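Local coordinates for outer membrane associated protein (Francisella tularensis subsp. tularensis, PDB 6U83) that probably acts as an outer-membrane porin and carries a C-terminal OmpA-like domain, the part modelled, that binds D-alanine and probably anchors the protein to peptidoglycan, at residues A[61-66]-A[159-164]; A[97-102]-A[145-150]. All blocks are in the same frame, centred on the assembly; numbering follows the deposited sequence.

Contact 1 of 2, residues A[61-66]-A[159-164]; sequences DTKFAY and NQRVEA. With DAL (D-alanine), chain D.
Tyr66 and Gln160 line the D-alanine pocket where strand 55-63 ends beside the start of its antiparallel neighbour 161-172. Within the sheet Thr62 and Val162 form a hydrogen-bonded pair, Thr62 N to Val162 O at 3.0 Å and Val162 N to Thr62 O at 2.8 Å; the N-to-C directions of 61-63 and 161-164 are 168° apart. The pairing carries on past the strand end, Phe64 N meeting Gln160 O at 2.9 Å. The side chain of Gln160, extended beyond CG, adds a bond from NE2 to Phe64 O at 2.9 Å, that oxygen lying close to the amide plane. A second bond, from Ser101 OG to OE1, grips the other end of the amide and fixes its rotation. Gln160 CG lies 3.2 Å from D-alanine OXT. Tyr66 CE1 is 3.5 Å from D-alanine CB.

Val162 shares a face of the sheet with Thr62, and Arg120 and Val124 of helix 110-130 pack against it there. The Phe64 ring, just beyond the strand end, reaches Val162 CG2 with CE1 at 3.7 Å and has Arg161 CA at its edge. On the other face Arg161 NE makes a salt bridge to Glu163 OE2 at 2.7 Å, meeting it from above the carboxylate plane, while NH1 turns back to Asn159 O. Asp61 OD1 rests against the aliphatic base of Arg161, and Lys63 NZ, in a weak salt bridge with Asp61 OD2, is bonded to Arg158 O and Asn40 O. Such a pocket at strand ends, completed by an arginine from a covering helix, is characteristic of the peptidoglycan-binding OmpA-like fold.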
loop_
_atom_site.group_PDB
_atom_site.type_symbol
_atom_site.label_atom_id
_atom_site.label_comp_id
_atom_site.label_asym_id
_atom_site.label_seq_id
_atom_site.Cartn_x
_atom_site.Cartn_y
_atom_site.Cartn_z
ATOM N N ASP A 61 1.634 0.755 -2.736
ATOM C CA ASP A 61 1.102 -0.158 -3.746
ATOM C C ASP A 61 2.114 -1.291 -3.887
ATOM O O ASP A 61 3.089 -1.178 -4.633
ATOM C CB ASP A 61 0.836 0.565 -5.066
ATOM C CG ASP A 61 0.075 -0.298 -6.052
ATOM O OD1 ASP A 61 -0.060 -1.501 -5.792
ATOM O OD2 ASP A 61 -0.398 0.218 -7.084
ATOM N N THR A 62 1.880 -2.370 -3.146
ATOM C CA THR A 62 2.709 -3.565 -3.190
ATOM C C THR A 62 2.095 -4.566 -4.162
ATOM O O THR A 62 0.899 -4.870 -4.073
ATOM C CB THR A 62 2.810 -4.180 -1.793
ATOM O OG1 THR A 62 3.540 -3.300 -0.925
ATOM C CG2 THR A 62 3.499 -5.518 -1.841
ATOM N N LYS A 63 2.906 -5.073 -5.082
ATOM C CA LYS A 63 2.452 -5.975 -6.130
ATOM C C LYS A 63 2.835 -7.409 -5.797
ATOM O O LYS A 63 3.769 -7.664 -5.031
ATOM C CB LYS A 63 3.053 -5.581 -7.481
ATOM C CG LYS A 63 2.831 -4.130 -7.843
ATOM C CD LYS A 63 1.570 -3.944 -8.643
ATOM C CE LYS A 63 1.058 -2.549 -8.430
ATOM N NZ LYS A 63 -0.085 -2.252 -9.311
ATOM N N PHE A 64 2.103 -8.348 -6.400
ATOM C CA PHE A 64 2.283 -9.773 -6.170
ATOM C C PHE A 64 2.303 -10.534 -7.488
ATOM O O PHE A 64 1.573 -10.199 -8.429
ATOM C CB PHE A 64 1.145 -10.357 -5.302
ATOM C CG PHE A 64 1.150 -9.895 -3.883
ATOM C CD1 PHE A 64 0.545 -8.698 -3.528
ATOM C CD2 PHE A 64 1.723 -10.678 -2.887
ATOM C CE1 PHE A 64 0.511 -8.289 -2.204
ATOM C CE2 PHE A 64 1.688 -10.262 -1.549
ATOM C CZ PHE A 64 1.090 -9.063 -1.218
ATOM N N ALA A 65 3.113 -11.591 -7.534
ATOM C CA ALA A 65 3.075 -12.490 -8.677
ATOM C C ALA A 65 1.764 -13.289 -8.708
ATOM O O ALA A 65 1.021 -13.386 -7.721
ATOM C CB ALA A 65 4.265 -13.449 -8.645
ATOM N N TYR A 66 1.501 -13.884 -9.865
ATOM C CA TYR A 66 0.239 -14.552 -10.116
ATOM C C TYR A 66 -0.005 -15.675 -9.107
ATOM O O TYR A 66 0.837 -16.562 -8.924
ATOM C CB TYR A 66 0.257 -15.083 -11.555
ATOM C CG TYR A 66 -0.939 -15.919 -11.923
ATOM C CD1 TYR A 66 -2.132 -15.320 -12.292
ATOM C CD2 TYR A 66 -0.885 -17.310 -11.882
ATOM C CE1 TYR A 66 -3.227 -16.069 -12.632
ATOM C CE2 TYR A 66 -1.988 -18.084 -12.215
ATOM C CZ TYR A 66 -3.162 -17.454 -12.582
ATOM O OH TYR A 66 -4.272 -18.200 -12.919
ATOM N N ASN A 159 -3.229 -5.535 -11.154
ATOM C CA ASN A 159 -4.333 -5.583 -10.203
ATOM C C ASN A 159 -4.018 -6.453 -8.991
ATOM O O ASN A 159 -4.654 -6.298 -7.942
ATOM C CB ASN A 159 -5.589 -6.078 -10.911
ATOM C CG ASN A 159 -6.145 -5.054 -11.864
ATOM O OD1 ASN A 159 -6.258 -3.883 -11.516
ATOM N ND2 ASN A 159 -6.486 -5.480 -13.072
ATOM N N GLN A 160 -3.044 -7.352 -9.120
ATOM C CA GLN A 160 -2.617 -8.269 -8.065
ATOM C C GLN A 160 -1.771 -7.499 -7.055
ATOM O O GLN A 160 -0.547 -7.397 -7.211
ATOM C CB GLN A 160 -1.833 -9.421 -8.689
ATOM C CG GLN A 160 -2.632 -10.248 -9.705
ATOM C CD GLN A 160 -1.731 -11.031 -10.671
ATOM O OE1 GLN A 160 -2.224 -11.699 -11.579
ATOM N NE2 GLN A 160 -0.411 -10.946 -10.476
ATOM N N ARG A 161 -2.412 -6.964 -6.001
ATOM C CA ARG A 161 -1.767 -5.926 -5.200
ATOM C C ARG A 161 -2.438 -5.729 -3.842
ATOM O O ARG A 161 -3.574 -6.147 -3.605
ATOM C CB ARG A 161 -1.780 -4.589 -5.933
ATOM C CG ARG A 161 -3.096 -3.854 -5.733
ATOM C CD ARG A 161 -3.498 -3.122 -6.980
ATOM N NE ARG A 161 -4.668 -2.270 -6.804
ATOM C CZ ARG A 161 -5.905 -2.656 -7.123
ATOM N NH1 ARG A 161 -6.110 -3.876 -7.616
ATOM N NH2 ARG A 161 -6.941 -1.834 -6.940
ATOM N N VAL A 162 -1.706 -5.038 -2.964
ATOM C CA VAL A 162 -2.195 -4.512 -1.699
ATOM C C VAL A 162 -1.998 -3.004 -1.710
ATOM O O VAL A 162 -0.958 -2.510 -2.154
ATOM C CB VAL A 162 -1.455 -5.145 -0.504
ATOM C CG1 VAL A 162 -1.563 -4.264 0.712
ATOM C CG2 VAL A 162 -2.042 -6.479 -0.187
ATOM N N GLU A 163 -2.995 -2.270 -1.228
ATOM C CA GLU A 163 -2.949 -0.815 -1.176
ATOM C C GLU A 163 -3.237 -0.317 0.232
ATOM O O GLU A 163 -4.003 -0.932 0.982
ATOM C CB GLU A 163 -3.974 -0.175 -2.107
ATOM C CG GLU A 163 -3.861 -0.553 -3.554
ATOM C CD GLU A 163 -4.825 0.253 -4.387
ATOM O OE1 GLU A 163 -5.692 0.941 -3.786
ATOM O OE2 GLU A 163 -4.715 0.205 -5.631
ATOM N N ALA A 164 -2.653 0.835 0.559
ATOM C CA ALA A 164 -2.939 1.538 1.803
ATOM C C ALA A 164 -2.500 2.987 1.650
ATOM O O ALA A 164 -1.575 3.284 0.889
ATOM C CB ALA A 164 -2.223 0.898 2.991
HETATM N N DAL D . -6.332 -13.726 -10.120
HETATM C CA DAL D . -4.939 -14.098 -9.923
HETATM C CB DAL D . -4.830 -15.583 -9.538
HETATM C C DAL D . -4.236 -13.221 -8.890
HETATM O O DAL D . -3.097 -13.529 -8.530
HETATM O OXT DAL D . -4.769 -12.208 -8.398
#

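Contact 2 of 2, residues A[97-102]-A[145-150]. With DAL (D-alanine), chain D.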
loop_
_atom_site.group_PDB
_atom_site.type_symbol
_atom_site.label_atom_id
_atom_site.label_comp_id
_atom_site.label_asym_id
_atom_site.label_seq_id
_atom_site.Cartn_x
_atom_site.Cartn_y
_atom_site.Cartn_z
ATOM N N LYS A 97 -5.568 -3.017 2.238
ATOM C CA LYS A 97 -6.558 -3.549 1.305
ATOM C C LYS A 97 -5.876 -4.428 0.261
ATOM O O LYS A 97 -4.962 -3.976 -0.433
ATOM C CB LYS A 97 -7.313 -2.412 0.620
ATOM C CG LYS A 97 -8.013 -1.482 1.587
ATOM C CD LYS A 97 -8.572 -0.299 0.841
ATOM C CE LYS A 97 -9.421 0.552 1.752
ATOM N NZ LYS A 97 -10.002 1.724 1.031
ATOM N N GLY A 98 -6.355 -5.660 0.123
ATOM C CA GLY A 98 -5.819 -6.610 -0.825
ATOM C C GLY A 98 -6.712 -6.766 -2.047
ATOM O O GLY A 98 -7.930 -6.709 -1.946
ATOM N N TYR A 99 -6.093 -6.992 -3.202
ATOM C CA TYR A 99 -6.840 -7.118 -4.444
ATOM C C TYR A 99 -6.290 -8.280 -5.260
ATOM O O TYR A 99 -5.205 -8.818 -4.986
ATOM C CB TYR A 99 -6.784 -5.825 -5.271
ATOM C CG TYR A 99 -7.364 -4.624 -4.575
ATOM C CD1 TYR A 99 -8.667 -4.215 -4.833
ATOM C CD2 TYR A 99 -6.613 -3.894 -3.646
ATOM C CE1 TYR A 99 -9.213 -3.112 -4.187
ATOM C CE2 TYR A 99 -7.159 -2.773 -2.988
ATOM C CZ TYR A 99 -8.459 -2.399 -3.270
ATOM O OH TYR A 99 -9.024 -1.313 -2.650
ATOM N N ALA A 100 -7.051 -8.648 -6.290
ATOM C CA ALA A 100 -6.656 -9.716 -7.192
ATOM C C ALA A 100 -6.975 -9.304 -8.626
ATOM O O ALA A 100 -7.722 -8.355 -8.878
ATOM C CB ALA A 100 -7.345 -11.049 -6.811
ATOM N N SER A 101 -6.367 -10.004 -9.571
ATOM C CA SER A 101 -6.779 -9.853 -10.955
ATOM C C SER A 101 -7.872 -10.869 -11.259
ATOM O O SER A 101 -7.981 -11.911 -10.612
ATOM C CB SER A 101 -5.591 -10.052 -11.898
ATOM O OG SER A 101 -5.054 -11.363 -11.774
ATOM N N GLN A 102 -8.703 -10.559 -12.240
ATOM C CA GLN A 102 -9.697 -11.526 -12.701
ATOM C C GLN A 102 -9.095 -12.252 -13.890
ATOM O O GLN A 102 -9.039 -11.711 -14.995
ATOM C CB GLN A 102 -11.018 -10.870 -13.081
ATOM C CG GLN A 102 -12.009 -11.915 -13.563
ATOM C CD GLN A 102 -13.329 -11.332 -14.001
ATOM O OE1 GLN A 102 -13.463 -10.122 -14.151
ATOM N NE2 GLN A 102 -14.317 -12.195 -14.216
ATOM N N TYR A 145 -11.205 -9.601 -7.074
ATOM C CA TYR A 145 -11.020 -8.869 -8.315
ATOM C C TYR A 145 -12.087 -7.803 -8.536
ATOM O O TYR A 145 -12.480 -7.547 -9.682
ATOM C CB TYR A 145 -10.928 -9.838 -9.497
ATOM C CG TYR A 145 -12.058 -10.832 -9.726
ATOM C CD1 TYR A 145 -13.339 -10.407 -10.061
ATOM C CD2 TYR A 145 -11.816 -12.210 -9.697
ATOM C CE1 TYR A 145 -14.349 -11.320 -10.318
ATOM C CE2 TYR A 145 -12.830 -13.132 -9.952
ATOM C CZ TYR A 145 -14.085 -12.676 -10.268
ATOM O OH TYR A 145 -15.094 -13.564 -10.533
ATOM N N ASN A 146 -12.569 -7.170 -7.472
ATOM C CA ASN A 146 -13.336 -5.945 -7.615
ATOM C C ASN A 146 -12.392 -4.756 -7.448
ATOM O O ASN A 146 -11.242 -4.905 -7.032
ATOM C CB ASN A 146 -14.471 -5.880 -6.595
ATOM C CG ASN A 146 -15.437 -7.059 -6.706
ATOM O OD1 ASN A 146 -16.163 -7.200 -7.697
ATOM N ND2 ASN A 146 -15.461 -7.903 -5.676
ATOM N N ASP A 147 -12.883 -3.563 -7.778
ATOM C CA ASP A 147 -12.050 -2.358 -7.729
ATOM C C ASP A 147 -10.738 -2.560 -8.486
ATOM O O ASP A 147 -9.671 -2.149 -8.024
ATOM C CB ASP A 147 -11.750 -1.937 -6.284
ATOM C CG ASP A 147 -12.989 -1.514 -5.506
ATOM O OD1 ASP A 147 -14.098 -1.489 -6.088
ATOM O OD2 ASP A 147 -12.843 -1.217 -4.296
ATOM N N THR A 148 -10.795 -3.239 -9.633
ATOM C CA THR A 148 -9.579 -3.338 -10.425
ATOM C C THR A 148 -9.184 -1.953 -10.913
ATOM O O THR A 148 -10.007 -1.040 -11.003
ATOM C CB THR A 148 -9.743 -4.288 -11.617
ATOM O OG1 THR A 148 -10.700 -3.759 -12.543
ATOM C CG2 THR A 148 -10.165 -5.664 -11.150
ATOM N N LEU A 149 -7.902 -1.797 -11.220
ATOM C CA LEU A 149 -7.381 -0.476 -11.544
ATOM C C LEU A 149 -7.992 0.064 -12.833
ATOM O O LEU A 149 -8.253 -0.674 -13.787
ATOM C CB LEU A 149 -5.859 -0.527 -11.644
ATOM C CG LEU A 149 -5.169 -0.728 -10.293
ATOM C CD1 LEU A 149 -3.686 -0.960 -10.487
ATOM C CD2 LEU A 149 -5.395 0.483 -9.393
ATOM N N GLY A 150 -8.240 1.367 -12.845
ATOM C CA GLY A 150 -8.812 1.986 -14.020
ATOM C C GLY A 150 -7.789 2.092 -15.136
ATOM O O GLY A 150 -6.608 2.364 -14.908
HETATM N N DAL D . -6.332 -13.726 -10.120
HETATM C CA DAL D . -4.939 -14.098 -9.923
HETATM C CB DAL D . -4.830 -15.583 -9.538
HETATM C C DAL D . -4.236 -13.221 -8.890
HETATM O O DAL D . -3.097 -13.529 -8.530
HETATM O OXT DAL D . -4.769 -12.208 -8.398
#
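Gln102 and Tyr145 meet in the loops that leave two neighbouring parallel strands, 94-98 and 138-142, beside the D-alanine pocket. The Gln102 side chain lies flat over one face of the Tyr145 ring: CG sits 3.7 Å from the ring centroid, almost on the normal, in a CH-pi contact, and the amide plane is turned only 6° from the ring. CG of Gln102 is anti to its backbone N (chi1 180°) and the chain runs on extended, which carries CD out toward CE1 and CZ; NE2 has weak bonds to Gln104 O and Gly106 O.

Nearer the strands, Tyr145 CA approaches Ala100 O at 3.4 Å in a CA-H...O contact. Helix 110-130 links the two strands as a beta-alpha-beta crossover and presses Asn113 against both Ala100 and Tyr145. The Tyr99 ring turns an edge to the 145-150 loop, with CD1 3.5 Å from Asn146 O and CE1 3.5 Å from Asp147 CB, while Arg161 makes a cation-pi contact with this ring.

At the ligand, Ser101 N donates to OXT of D-alanine at 3.0 Å, and Ala100 CB lies 3.2 Å from the same oxygen. Ser101 OG, whose stronger partner is Gln160, also takes a weak bond from the ligand's amino nitrogen.

In the fold
The centres of contact 1 and contact 2 lie about 9 Å apart, and strands 94-98 and 161-172, one from each, are neighbours in the same mixed sheet. Along the chain the order is 61-66, 97-102, 145-150, 159-164, so the outer pair encloses the inner one. The two touch directly: Arg161 O and Tyr99 N are 2.7 Å apart, a probable backbone hydrogen bond, and Asn159 OD1 is equally close to Leu149 N, tying the loops together. Both contacts border D-alanine, which also bonds Asp67, Asn113 and Arg120. The pocket thus draws on parts far apart in sequence, consistent with recognition of a peptidoglycan stem peptide.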